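Local atomic coordinates of alpha-1,4-endofucoidanase (PDB entry 6DLH), a protein that hydrolyses alpha-1,4 linkages inside fucoidan chains as an endo-acting, retaining glycoside hydrolase of family 107, its catalytic domain here followed by Ig-like domains. Residues D289-H294 with D336-H341; N279-A284 with G324-D329; D221-D226 with A265-N270; D314-M319 with A340-K345; A241-N246 with D330-N335. All blocks are in the same frame, centred on the assembly; numbering follows the deposited sequence.

Interactions 1, 3 and 4 are buried in the catalytic barrel, interaction 2 is partly buried and interaction 5 lies at the surface. Interaction 3 is regular parallel strand pairing; interaction 1 continues the wall from strand 266-269 through 289-294 to strand 341-342, with the Thr291 and His341 side chains supplementing the backbone bonds. Interaction 4 shares Ala340 and His341 with interaction 1 but is purely apolar, packing helix 307-321 on the outer side of strand 341-342. Interactions 1, 2 and 5 all touch one calcium ion, whose protein ligands are spread over 327-336. Interaction 2 mixes amide bonds with packing round Phe327, while interaction 5 rests mainly on guanidinium and indole hydrogen bonds.

Interaction 1. Residues D289-H294 with D336-H341; sequences DYTFGH and DNVVAH. With CA (calcium ion), chain E.
Thr291 and His341 are tied side chain to backbone in both directions: the backbone N of His341 donates to Thr291 OG1 at 2.8 Å, and ND1 of the imidazole donates to Thr291 O at 2.7 Å. The site is the wall of the catalytic barrel, a fold related to that of GH29 alpha-L-fucosidases. Although 289-294 forms no regular strand, it fills the position between strands 266-269 and 341-342, with Asp289 and Tyr290 bonded to Ile267 on one flank and Gly293 to Phe343 on the other. A single beta bridge pairs Tyr290 with Val339. Around it Val339 N reaches Asp289 O at 3.1 Å, and Thr291 N reaches Val339 O at 3.1 Å. Thr291 then places OG1 between its backbone N and carbonyl carbon (chi1 62°), where it takes the N-H of His341. The side chains of Tyr290 and His341 run side by side, and their rings form a T-shaped pair, planes at 86°, with the CD2-CE2 edge of the tyrosine over the imidazole face. Tyr290 OH goes on to Glu145 and His341 NE2 to Thr379, which fixes the imidazole at both nitrogens. At the far end of 336-341, Asp336 OD1 binds the calcium ion at 2.2 Å. At Gly293 the segments come close enough for CA to lie 3.3 Å from His341 O, where a side chain would collide.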
# COMPACT_ATOMS: atom_id res chain seq x y z
N ASP A 289 6.37 5.29 22.69
CA ASP A 289 5.58 6.48 22.93
C ASP A 289 4.13 6.08 23.17
O ASP A 289 3.39 6.80 23.82
CB ASP A 289 5.68 7.47 21.76
CG ASP A 289 7.07 8.04 21.56
OD1 ASP A 289 7.47 8.90 22.37
OD2 ASP A 289 7.74 7.62 20.60
N TYR A 290 3.74 4.92 22.61
CA TYR A 290 2.41 4.36 22.83
C TYR A 290 2.48 2.84 22.86
O TYR A 290 3.47 2.25 22.41
CB TYR A 290 1.41 4.88 21.80
CG TYR A 290 1.61 4.44 20.37
CD1 TYR A 290 2.69 4.89 19.61
CD2 TYR A 290 0.68 3.62 19.75
CE1 TYR A 290 2.86 4.51 18.29
CE2 TYR A 290 0.84 3.23 18.42
CZ TYR A 290 1.92 3.68 17.69
OH TYR A 290 2.07 3.29 16.39
N THR A 291 1.42 2.22 23.38
CA THR A 291 1.34 0.78 23.44
C THR A 291 0.89 0.25 22.09
O THR A 291 -0.11 0.72 21.54
CB THR A 291 0.40 0.30 24.56
OG1 THR A 291 -0.91 0.79 24.30
CG2 THR A 291 0.86 0.76 25.92
N PHE A 292 1.63 -0.74 21.57
CA PHE A 292 1.26 -1.43 20.35
C PHE A 292 -0.18 -1.94 20.48
O PHE A 292 -1.00 -1.75 19.58
CB PHE A 292 2.24 -2.57 20.07
CG PHE A 292 2.13 -3.18 18.70
CD1 PHE A 292 1.21 -4.18 18.43
CD2 PHE A 292 2.97 -2.77 17.67
CE1 PHE A 292 1.12 -4.75 17.17
CE2 PHE A 292 2.88 -3.34 16.41
CZ PHE A 292 1.95 -4.33 16.16
N GLY A 293 -0.45 -2.58 21.63
CA GLY A 293 -1.80 -2.91 22.06
C GLY A 293 -2.45 -4.01 21.23
O GLY A 293 -3.61 -3.89 20.85
N HIS A 294 -1.71 -5.09 20.97
CA HIS A 294 -2.24 -6.29 20.35
C HIS A 294 -3.32 -6.87 21.26
O HIS A 294 -3.16 -6.91 22.48
CB HIS A 294 -1.07 -7.25 20.14
CG HIS A 294 -1.35 -8.43 19.27
ND1 HIS A 294 -1.96 -9.58 19.75
CD2 HIS A 294 -1.02 -8.69 17.98
CE1 HIS A 294 -2.04 -10.47 18.78
NE2 HIS A 294 -1.46 -9.95 17.69
N ASP A 336 5.26 7.85 32.18
CA ASP A 336 3.97 8.32 32.67
C ASP A 336 3.18 9.04 31.58
O ASP A 336 2.01 9.36 31.80
CB ASP A 336 4.12 9.20 33.92
CG ASP A 336 4.18 8.42 35.22
OD1 ASP A 336 4.31 7.17 35.17
OD2 ASP A 336 4.10 9.07 36.27
N ASN A 337 3.80 9.30 30.43
CA ASN A 337 3.11 9.99 29.35
C ASN A 337 2.85 9.04 28.18
O ASN A 337 2.24 9.46 27.20
CB ASN A 337 3.82 11.26 28.89
CG ASN A 337 3.90 12.31 29.97
OD1 ASN A 337 4.99 12.80 30.28
ND2 ASN A 337 2.76 12.66 30.56
N VAL A 338 3.31 7.79 28.29
CA VAL A 338 3.05 6.77 27.28
C VAL A 338 1.53 6.61 27.12
O VAL A 338 0.80 6.51 28.10
CB VAL A 338 3.77 5.46 27.63
CG1 VAL A 338 3.42 4.33 26.69
CG2 VAL A 338 5.28 5.66 27.69
N VAL A 339 1.06 6.64 25.87
CA VAL A 339 -0.36 6.69 25.59
C VAL A 339 -0.92 5.28 25.44
O VAL A 339 -0.31 4.41 24.81
CB VAL A 339 -0.63 7.57 24.35
CG1 VAL A 339 -2.06 7.43 23.84
CG2 VAL A 339 -0.30 9.03 24.63
N ALA A 340 -2.09 5.05 26.04
CA ALA A 340 -2.76 3.77 25.91
C ALA A 340 -3.36 3.67 24.50
O ALA A 340 -4.10 4.56 24.09
CB ALA A 340 -3.82 3.63 26.98
N HIS A 341 -3.03 2.60 23.78
CA HIS A 341 -3.51 2.43 22.42
C HIS A 341 -3.82 0.96 22.16
O HIS A 341 -3.14 0.07 22.65
CB HIS A 341 -2.50 3.02 21.42
CG HIS A 341 -2.61 2.47 20.04
ND1 HIS A 341 -1.99 1.30 19.66
CD2 HIS A 341 -3.28 2.92 18.96
CE1 HIS A 341 -2.26 1.05 18.39
NE2 HIS A 341 -3.04 2.04 17.94
CA CA E . 4.73 5.02 35.50
O HOH W 1 3.54 5.35 37.60

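Interaction 2. Residues N279-A284 with G324-D329; sequences NPFTSA and GYAFRD. With CA (calcium ion), chain E.
Asn279 holds CG anti to its backbone N (chi1 -164°), and Phe327 holds CG anti to its carbonyl carbon (chi1 -57°); the two side chains cross at about a right angle, with amide and ring planes 26° apart. Asn279 heads an Asx turn, its OD1 taking the N-H of Phe281 at 2.9 Å, so the amide is clasped at both ends. Its ND2 lies 2.8 Å from Ala326 O, which sits in the amide plane, and 3.1 Å from Asp329 OD2, approached from above the carboxylate plane. Replacing Asn279 with an alanine would probably leave Ala326 O and Asp329 OD2 without this donor and the turn without its clasp. The Phe327 ring is sandwiched, Ala326 CB over one face and Ala284 N over the other. Phe281 CB packs 3.9 Å from Phe327 CZ, and Ala284 CB 3.5 Å from Phe327 CE2. On the backbone side of the same residue, Phe327 O binds the calcium ion at 2.4 Å.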
# COMPACT_ATOMS: atom_id res chain seq x y z
N ASN A 279 -2.36 -5.02 34.07
CA ASN A 279 -2.23 -4.10 32.95
C ASN A 279 -2.31 -4.91 31.66
O ASN A 279 -1.56 -5.86 31.47
CB ASN A 279 -0.98 -3.23 33.07
CG ASN A 279 -1.00 -2.03 32.15
OD1 ASN A 279 -1.37 -2.14 30.98
ND2 ASN A 279 -0.61 -0.88 32.66
N PRO A 280 -3.27 -4.59 30.77
CA PRO A 280 -3.41 -5.32 29.50
C PRO A 280 -2.29 -5.02 28.51
O PRO A 280 -2.23 -5.66 27.45
CB PRO A 280 -4.75 -4.82 28.94
CG PRO A 280 -4.90 -3.45 29.55
CD PRO A 280 -4.31 -3.56 30.94
N PHE A 281 -1.42 -4.05 28.84
CA PHE A 281 -0.32 -3.71 27.96
C PHE A 281 1.00 -4.13 28.60
O PHE A 281 1.28 -3.79 29.75
CB PHE A 281 -0.31 -2.21 27.64
CG PHE A 281 -1.63 -1.64 27.17
CD1 PHE A 281 -2.17 -2.02 25.95
CD2 PHE A 281 -2.32 -0.72 27.94
CE1 PHE A 281 -3.38 -1.50 25.52
CE2 PHE A 281 -3.54 -0.21 27.52
CZ PHE A 281 -4.06 -0.59 26.30
N THR A 282 1.80 -4.90 27.85
CA THR A 282 3.20 -5.12 28.17
C THR A 282 3.87 -3.77 28.42
O THR A 282 3.61 -2.79 27.72
CB THR A 282 3.88 -5.94 27.06
OG1 THR A 282 3.33 -7.26 27.12
CG2 THR A 282 5.38 -6.04 27.21
N SER A 283 4.72 -3.71 29.45
CA SER A 283 5.31 -2.48 29.93
C SER A 283 6.10 -1.77 28.83
O SER A 283 6.70 -2.40 27.96
CB SER A 283 6.18 -2.74 31.14
OG SER A 283 6.34 -1.55 31.89
N ALA A 284 6.11 -0.43 28.89
CA ALA A 284 6.82 0.39 27.93
C ALA A 284 8.33 0.13 28.03
O ALA A 284 8.89 0.07 29.12
CB ALA A 284 6.51 1.84 28.19
N GLY A 324 -6.39 7.36 29.11
CA GLY A 324 -5.56 7.27 27.92
C GLY A 324 -4.07 7.14 28.21
O GLY A 324 -3.27 7.14 27.28
N TYR A 325 -3.70 7.01 29.49
CA TYR A 325 -2.31 6.80 29.88
C TYR A 325 -2.12 5.35 30.33
O TYR A 325 -2.88 4.84 31.15
CB TYR A 325 -1.89 7.80 30.96
CG TYR A 325 -1.89 9.23 30.48
CD1 TYR A 325 -0.90 9.70 29.63
CD2 TYR A 325 -2.91 10.10 30.83
CE1 TYR A 325 -0.91 11.00 29.15
CE2 TYR A 325 -2.94 11.41 30.36
CZ TYR A 325 -1.94 11.86 29.52
OH TYR A 325 -1.96 13.13 29.04
N ALA A 326 -1.09 4.69 29.78
CA ALA A 326 -0.96 3.25 29.92
C ALA A 326 -0.32 2.84 31.24
O ALA A 326 -0.65 1.79 31.79
CB ALA A 326 -0.21 2.68 28.75
N PHE A 327 0.63 3.65 31.75
CA PHE A 327 1.53 3.12 32.76
C PHE A 327 1.63 4.04 33.98
O PHE A 327 2.70 4.17 34.55
CB PHE A 327 2.89 2.78 32.15
CG PHE A 327 2.80 1.80 31.01
CD1 PHE A 327 2.35 0.50 31.23
CD2 PHE A 327 3.14 2.18 29.72
CE1 PHE A 327 2.26 -0.41 30.18
CE2 PHE A 327 3.04 1.27 28.67
CZ PHE A 327 2.61 -0.02 28.91
N ARG A 328 0.50 4.62 34.41
CA ARG A 328 0.52 5.47 35.59
C ARG A 328 0.29 4.62 36.85
O ARG A 328 -0.10 5.14 37.89
CB ARG A 328 -0.45 6.64 35.46
CG ARG A 328 0.24 7.98 35.23
CD ARG A 328 -0.06 8.74 33.95
NE ARG A 328 -0.88 9.92 34.23
CZ ARG A 328 -0.79 11.09 33.61
NH1 ARG A 328 0.10 11.30 32.65
NH2 ARG A 328 -1.61 12.07 33.96
N ASP A 329 0.61 3.32 36.76
CA ASP A 329 0.21 2.34 37.75
C ASP A 329 1.42 1.64 38.36
O ASP A 329 1.27 0.78 39.22
CB ASP A 329 -0.80 1.35 37.16
CG ASP A 329 -0.27 0.45 36.04
OD1 ASP A 329 0.79 0.76 35.47
OD2 ASP A 329 -0.92 -0.58 35.76
CA CA E . 4.73 5.02 35.50
O HOH W 1 3.54 5.35 37.60

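Interaction 3. Residues D221-D226 with A265-N270; sequences DAWCFD and AAIAFN
Strands 222-226 and 266-269 pair in parallel, a beta-alpha-beta unit of the barrel with helices 228-233 and 249-259 in the connection. Their backbone ladder has five bonds, from Asp221 O with Ala266 N at 3.0 Å to Phe225 O with Asn270 N at 2.7 Å. Apolar packing divides between two faces. Ala222, Cys224, Ala266 and Ala268 form the small face, where Tyr290 rests against Cys224 and Ala268. Trp223, Phe225, Ile267 and Phe269 form the large one, covered by helices 198-216 and 249-259. There Ile267 CG2 meets the edge of the Phe225 ring at CE2, 3.8 Å away, and Ile267 CD1 lies 3.9 Å from Trp223 CD1. The Phe225 and Phe269 rings are nearly parallel, at 21°, but slid apart with little overlap. One polar pair ends the strands: Asn270 ND2 donates to Asp226 OD1 at 2.7 Å, almost straight at 172°, with amide and carboxylate nearly coplanar. Asp226 OD2 bonds with Tyr147 OH. An alanine at Asp226 would probably leave Asn270 ND2 and Tyr147 OH without this mate. The chemistry implies a greasy outer face, a small-residue inner face and a carboxylate held in a set orientation at the C-terminal end of the strands.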
# COMPACT_ATOMS: atom_id res chain seq x y z
N ASP A 221 3.43 10.08 11.21
CA ASP A 221 3.21 10.53 12.58
C ASP A 221 3.57 9.45 13.59
O ASP A 221 3.86 9.77 14.75
CB ASP A 221 1.79 11.06 12.81
CG ASP A 221 1.43 12.23 11.91
OD1 ASP A 221 1.11 11.98 10.75
OD2 ASP A 221 1.49 13.37 12.40
N ALA A 222 3.55 8.18 13.17
CA ALA A 222 3.70 7.06 14.10
C ALA A 222 4.28 5.87 13.36
O ALA A 222 4.02 5.71 12.18
CB ALA A 222 2.36 6.71 14.72
N TRP A 223 5.05 5.05 14.10
CA TRP A 223 5.57 3.77 13.63
C TRP A 223 5.16 2.68 14.63
O TRP A 223 5.36 2.84 15.83
CB TRP A 223 7.10 3.82 13.55
CG TRP A 223 7.69 4.81 12.60
CD1 TRP A 223 7.91 6.14 12.82
CD2 TRP A 223 8.21 4.54 11.28
NE1 TRP A 223 8.51 6.71 11.73
CE2 TRP A 223 8.70 5.75 10.77
CE3 TRP A 223 8.29 3.39 10.49
CZ2 TRP A 223 9.26 5.85 9.50
CZ3 TRP A 223 8.84 3.48 9.23
CH2 TRP A 223 9.32 4.70 8.74
N CYS A 224 4.64 1.56 14.14
CA CYS A 224 4.43 0.44 15.04
C CYS A 224 5.20 -0.77 14.53
O CYS A 224 5.02 -1.17 13.38
CB CYS A 224 2.94 0.12 15.24
SG CYS A 224 2.06 -0.34 13.73
N PHE A 225 6.05 -1.34 15.40
CA PHE A 225 6.94 -2.43 15.04
C PHE A 225 6.43 -3.75 15.61
O PHE A 225 6.44 -3.95 16.82
CB PHE A 225 8.37 -2.15 15.52
CG PHE A 225 9.02 -0.96 14.86
CD1 PHE A 225 9.60 -1.08 13.60
CD2 PHE A 225 9.04 0.28 15.48
CE1 PHE A 225 10.18 0.02 12.98
CE2 PHE A 225 9.62 1.38 14.86
CZ PHE A 225 10.19 1.25 13.61
N ASP A 226 6.02 -4.65 14.71
CA ASP A 226 5.44 -5.93 15.07
C ASP A 226 6.56 -6.94 15.30
O ASP A 226 7.69 -6.73 14.85
CB ASP A 226 4.51 -6.40 13.95
CG ASP A 226 3.48 -7.43 14.35
OD1 ASP A 226 3.39 -7.74 15.56
OD2 ASP A 226 2.75 -7.91 13.45
N ALA A 265 7.71 11.75 15.83
CA ALA A 265 7.10 10.48 15.47
C ALA A 265 6.94 9.61 16.72
O ALA A 265 7.90 9.43 17.47
CB ALA A 265 7.91 9.81 14.40
N ALA A 266 5.72 9.09 16.94
CA ALA A 266 5.42 8.22 18.06
C ALA A 266 5.74 6.77 17.70
O ALA A 266 5.42 6.33 16.59
CB ALA A 266 3.97 8.39 18.45
N ILE A 267 6.37 6.05 18.63
CA ILE A 267 6.91 4.71 18.36
C ILE A 267 6.21 3.70 19.26
O ILE A 267 5.96 3.99 20.43
CB ILE A 267 8.44 4.66 18.57
CG1 ILE A 267 9.19 5.89 18.03
CG2 ILE A 267 9.03 3.35 18.05
CD1 ILE A 267 8.97 6.18 16.55
N ALA A 268 5.95 2.51 18.71
CA ALA A 268 5.40 1.41 19.49
C ALA A 268 6.00 0.09 19.01
O ALA A 268 6.10 -0.13 17.81
CB ALA A 268 3.89 1.38 19.39
N PHE A 269 6.35 -0.78 19.96
CA PHE A 269 6.89 -2.10 19.69
C PHE A 269 5.92 -3.17 20.20
O PHE A 269 5.41 -3.05 21.31
CB PHE A 269 8.25 -2.27 20.37
CG PHE A 269 9.32 -1.33 19.87
CD1 PHE A 269 9.47 -0.07 20.43
CD2 PHE A 269 10.16 -1.70 18.82
CE1 PHE A 269 10.45 0.79 19.96
CE2 PHE A 269 11.13 -0.84 18.36
CZ PHE A 269 11.28 0.41 18.92
N ASN A 270 5.69 -4.21 19.40
CA ASN A 270 4.87 -5.32 19.84
C ASN A 270 5.71 -6.28 20.68
O ASN A 270 6.43 -7.12 20.13
CB ASN A 270 4.23 -6.08 18.67
CG ASN A 270 3.27 -7.15 19.13
OD1 ASN A 270 3.01 -7.29 20.33
ND2 ASN A 270 2.73 -7.91 18.20

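Interaction 4. Residues D314-M319 with A340-K345; sequences DLVVFM and AHFFPK
Leu315, Val316 and Met319 are presented to Phe342 and Ala340 by the backbone bonds of their helix, the shortest being 2.8 Å from Phe318 N to Asp314 O. Between the two segments themselves the contact is entirely apolar. Phe342 is its centre: CB points toward the helix and CG stands anti to the backbone N (chi1 -173°). Leu315 CD2 sits over one face in a CH-pi contact, 3.6 Å from the ring centroid and 21° off the normal. Pro344 CB covers the opposite face, so the ring is clamped between leucine and proline. The Val316 side chain crosses that of Phe342 at about a right angle, its CG2 lying 3.6 Å from Phe342 CD2. Met319 packs against both Ala340 and Phe342, with CG 3.8 Å from Ala340 CB and SD 3.7 Å from Phe342 CB. A bend at its last torsion (chi3 63°) turns CE toward the Ala340 carbonyl, 3.6 Å from Ala340 O. His341, between Ala340 and Phe342, points the other way, and its ring is bonded to Thr291 and Thr379. Helix 307-321 thus packs on the outer side of the barrel beside the short strand 341-342. Strand 377-379 pairs with that strand and sets Ile378 against Phe342, while helix 361-372 reaches Val316 through Thr370, and Pro280 and Phe281 pack on Leu315.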
# COMPACT_ATOMS: atom_id res chain seq x y z
N ASP A 314 -12.24 -5.42 28.63
CA ASP A 314 -11.58 -4.90 29.82
C ASP A 314 -10.36 -4.06 29.44
O ASP A 314 -9.99 -3.16 30.18
CB ASP A 314 -11.20 -6.00 30.81
CG ASP A 314 -12.40 -6.59 31.52
OD1 ASP A 314 -13.49 -5.96 31.43
OD2 ASP A 314 -12.26 -7.66 32.15
N LEU A 315 -9.72 -4.39 28.31
CA LEU A 315 -8.59 -3.60 27.84
C LEU A 315 -9.07 -2.20 27.47
O LEU A 315 -8.43 -1.20 27.79
CB LEU A 315 -7.93 -4.31 26.64
CG LEU A 315 -6.67 -3.65 26.06
CD1 LEU A 315 -5.83 -4.69 25.32
CD2 LEU A 315 -7.02 -2.51 25.12
N VAL A 316 -10.22 -2.13 26.81
CA VAL A 316 -10.78 -0.87 26.37
C VAL A 316 -11.25 -0.06 27.58
O VAL A 316 -11.01 1.14 27.65
CB VAL A 316 -11.87 -1.13 25.31
CG1 VAL A 316 -13.21 -0.50 25.60
CG2 VAL A 316 -11.39 -0.84 23.89
N VAL A 317 -11.84 -0.75 28.58
CA VAL A 317 -12.27 -0.09 29.80
C VAL A 317 -11.04 0.44 30.54
O VAL A 317 -11.08 1.54 31.07
CB VAL A 317 -13.15 -1.01 30.68
CG1 VAL A 317 -13.41 -0.42 32.06
CG2 VAL A 317 -14.46 -1.32 29.99
N PHE A 318 -9.94 -0.34 30.53
CA PHE A 318 -8.68 0.08 31.13
C PHE A 318 -8.22 1.43 30.57
O PHE A 318 -7.67 2.25 31.30
CB PHE A 318 -7.59 -0.97 30.92
CG PHE A 318 -6.29 -0.69 31.66
CD1 PHE A 318 -6.10 -1.15 32.96
CD2 PHE A 318 -5.27 0.02 31.06
CE1 PHE A 318 -4.92 -0.89 33.64
CE2 PHE A 318 -4.09 0.28 31.74
CZ PHE A 318 -3.91 -0.18 33.03
N MET A 319 -8.42 1.62 29.26
CA MET A 319 -8.02 2.85 28.58
C MET A 319 -8.86 4.01 29.09
O MET A 319 -8.35 5.10 29.32
CB MET A 319 -8.16 2.71 27.06
CG MET A 319 -7.08 1.84 26.43
SD MET A 319 -7.38 1.43 24.69
CE MET A 319 -7.33 3.05 23.93
N ALA A 340 -2.09 5.05 26.04
CA ALA A 340 -2.76 3.77 25.91
C ALA A 340 -3.36 3.67 24.50
O ALA A 340 -4.10 4.56 24.09
CB ALA A 340 -3.82 3.63 26.98
N HIS A 341 -3.03 2.60 23.78
CA HIS A 341 -3.51 2.43 22.42
C HIS A 341 -3.82 0.96 22.16
O HIS A 341 -3.14 0.07 22.65
CB HIS A 341 -2.50 3.02 21.42
CG HIS A 341 -2.61 2.47 20.04
ND1 HIS A 341 -1.99 1.30 19.66
CD2 HIS A 341 -3.28 2.92 18.96
CE1 HIS A 341 -2.26 1.05 18.39
NE2 HIS A 341 -3.04 2.04 17.94
N PHE A 342 -4.85 0.73 21.33
CA PHE A 342 -5.38 -0.61 21.09
C PHE A 342 -5.35 -0.86 19.58
O PHE A 342 -5.65 0.05 18.81
CB PHE A 342 -6.78 -0.70 21.71
CG PHE A 342 -7.45 -2.05 21.71
CD1 PHE A 342 -6.72 -3.23 21.76
CD2 PHE A 342 -8.84 -2.15 21.73
CE1 PHE A 342 -7.36 -4.47 21.78
CE2 PHE A 342 -9.47 -3.38 21.76
CZ PHE A 342 -8.73 -4.54 21.79
N PHE A 343 -4.97 -2.10 19.19
CA PHE A 343 -4.96 -2.52 17.79
C PHE A 343 -5.90 -3.71 17.57
O PHE A 343 -5.45 -4.81 17.22
CB PHE A 343 -3.53 -2.85 17.32
CG PHE A 343 -3.34 -2.96 15.82
CD1 PHE A 343 -4.36 -2.65 14.93
CD2 PHE A 343 -2.11 -3.34 15.30
CE1 PHE A 343 -4.17 -2.74 13.56
CE2 PHE A 343 -1.91 -3.41 13.93
CZ PHE A 343 -2.94 -3.12 13.06
N PRO A 344 -7.23 -3.53 17.68
CA PRO A 344 -8.18 -4.63 17.50
C PRO A 344 -8.48 -4.92 16.03
O PRO A 344 -8.09 -4.15 15.15
CB PRO A 344 -9.44 -4.08 18.19
CG PRO A 344 -9.38 -2.59 17.91
CD PRO A 344 -7.90 -2.25 17.98
N LYS A 345 -9.17 -6.05 15.78
CA LYS A 345 -9.66 -6.39 14.45
C LYS A 345 -11.17 -6.21 14.41
O LYS A 345 -11.85 -6.60 15.35
CB LYS A 345 -9.49 -7.88 14.13
CG LYS A 345 -8.23 -8.56 14.64
CD LYS A 345 -8.28 -10.06 14.40
CE LYS A 345 -7.43 -10.82 15.40
NZ LYS A 345 -7.17 -12.20 14.94

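Interaction 5. Residues A241-N246 with D330-N335; sequences ASEDVN and DTRTWN. With CA (calcium ion), chain E.
Arg332 and Trp334 make the close part of this surface contact, against Ala241 and Glu243. Extended from CG to NE, the arginine chain brings NH2 to 2.6 Å from Ala241 O, the bond lying near both the guanidinium and the carbonyl planes. Glu243 CB sits over the centre of the guanidinium face, 4.0 Å from NH2 of Arg332. The glutamate then sends its carboxylate to the indole: Trp334 NE1 donates to Glu243 OE1 at 3.1 Å, on the anti side of the carboxylate. The looser side is electrostatic. Glu243 OE1 stays 4.1 Å from Arg332 NE and well out of the guanidinium plane, so the opposite charges probably attract weakly, without a salt bridge. Glu243 is exposed, and solvent would probably weaken that attraction further. Behind the arginine, Asn335 ND2 donates to the syn lone pair of Asp330 OD2 at 3.0 Å, bracing two metal ligands against each other. The calcium ion takes Asp330 OD1 at 2.4 Å, Arg332 O at 2.3 Å and Asn335 OD1 at 2.3 Å, with Phe327 O, Asp336 OD1 and a water completing six ligands. Such close spacing, all the protein ligands within ten residues, is that of a calcium-binding loop, here leaning on 241-243 through the side chains of Arg332 and Trp334.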
# COMPACT_ATOMS: atom_id res chain seq x y z
N ALA A 241 11.79 -5.58 29.29
CA ALA A 241 11.30 -5.36 30.64
C ALA A 241 12.22 -4.42 31.43
O ALA A 241 11.80 -3.84 32.42
CB ALA A 241 11.14 -6.69 31.36
N SER A 242 13.47 -4.30 30.98
CA SER A 242 14.50 -3.56 31.70
C SER A 242 14.31 -2.06 31.57
O SER A 242 13.52 -1.61 30.73
CB SER A 242 15.86 -3.97 31.21
OG SER A 242 16.84 -3.04 31.63
N GLU A 243 15.01 -1.28 32.41
CA GLU A 243 15.08 0.17 32.25
C GLU A 243 16.52 0.60 32.02
O GLU A 243 16.85 1.79 32.09
CB GLU A 243 14.35 0.89 33.39
CG GLU A 243 15.14 1.02 34.68
CD GLU A 243 14.32 1.50 35.86
OE1 GLU A 243 13.67 2.57 35.76
OE2 GLU A 243 14.31 0.79 36.89
N ASP A 244 17.38 -0.38 31.70
CA ASP A 244 18.77 -0.14 31.36
C ASP A 244 18.89 -0.03 29.84
O ASP A 244 18.68 -1.01 29.13
CB ASP A 244 19.67 -1.23 31.94
CG ASP A 244 21.15 -0.88 31.93
OD1 ASP A 244 21.53 0.11 31.25
OD2 ASP A 244 21.93 -1.61 32.60
N VAL A 245 19.28 1.16 29.38
CA VAL A 245 19.41 1.47 27.96
C VAL A 245 20.29 0.43 27.26
O VAL A 245 20.11 0.16 26.08
CB VAL A 245 19.92 2.91 27.75
CG1 VAL A 245 21.32 3.12 28.30
CG2 VAL A 245 19.83 3.35 26.30
N ASN A 246 21.22 -0.16 28.02
CA ASN A 246 22.16 -1.14 27.49
C ASN A 246 21.44 -2.46 27.20
O ASN A 246 21.99 -3.32 26.51
CB ASN A 246 23.36 -1.32 28.42
CG ASN A 246 24.24 -0.09 28.49
OD1 ASN A 246 25.09 0.12 27.62
ND2 ASN A 246 24.04 0.73 29.50
N ASP A 330 2.63 1.99 37.92
CA ASP A 330 3.83 1.30 38.37
C ASP A 330 4.73 2.27 39.15
O ASP A 330 4.28 3.33 39.59
CB ASP A 330 4.55 0.62 37.19
CG ASP A 330 5.08 1.59 36.14
OD1 ASP A 330 4.94 2.81 36.34
OD2 ASP A 330 5.62 1.11 35.13
N THR A 331 6.01 1.89 39.29
CA THR A 331 6.94 2.61 40.15
C THR A 331 7.92 3.44 39.32
O THR A 331 8.76 4.14 39.89
CB THR A 331 7.66 1.65 41.12
OG1 THR A 331 8.30 0.61 40.38
CG2 THR A 331 6.74 1.04 42.15
N ARG A 332 7.81 3.38 37.98
CA ARG A 332 8.68 4.15 37.10
C ARG A 332 7.97 5.45 36.69
O ARG A 332 6.82 5.42 36.29
CB ARG A 332 9.04 3.31 35.87
CG ARG A 332 9.66 1.96 36.19
CD ARG A 332 9.67 1.07 34.96
NE ARG A 332 10.56 -0.08 35.04
CZ ARG A 332 10.83 -0.89 34.02
NH1 ARG A 332 10.29 -0.69 32.83
NH2 ARG A 332 11.65 -1.91 34.20
N THR A 333 8.67 6.58 36.79
CA THR A 333 8.07 7.88 36.49
C THR A 333 8.19 8.20 35.00
O THR A 333 7.39 8.95 34.45
CB THR A 333 8.75 9.03 37.25
OG1 THR A 333 10.14 9.02 36.91
CG2 THR A 333 8.55 8.96 38.75
N TRP A 334 9.21 7.63 34.35
CA TRP A 334 9.61 8.09 33.03
C TRP A 334 8.61 7.67 31.95
O TRP A 334 8.67 8.18 30.84
CB TRP A 334 11.03 7.60 32.71
CG TRP A 334 11.23 6.13 32.93
CD1 TRP A 334 11.72 5.52 34.05
CD2 TRP A 334 10.94 5.07 31.99
NE1 TRP A 334 11.77 4.17 33.87
CE2 TRP A 334 11.30 3.86 32.62
CE3 TRP A 334 10.43 5.03 30.69
CZ2 TRP A 334 11.15 2.62 31.99
CZ3 TRP A 334 10.28 3.81 30.07
CH2 TRP A 334 10.64 2.62 30.71
N ASN A 335 7.70 6.75 32.29
CA ASN A 335 6.79 6.16 31.32
C ASN A 335 5.37 6.71 31.50
O ASN A 335 4.41 6.12 31.00
CB ASN A 335 6.82 4.63 31.35
CG ASN A 335 6.31 4.00 32.64
OD1 ASN A 335 5.68 4.66 33.47
ND2 ASN A 335 6.58 2.72 32.81
CA CA E . 4.73 5.02 35.50
O HOH W 1 3.54 5.35 37.60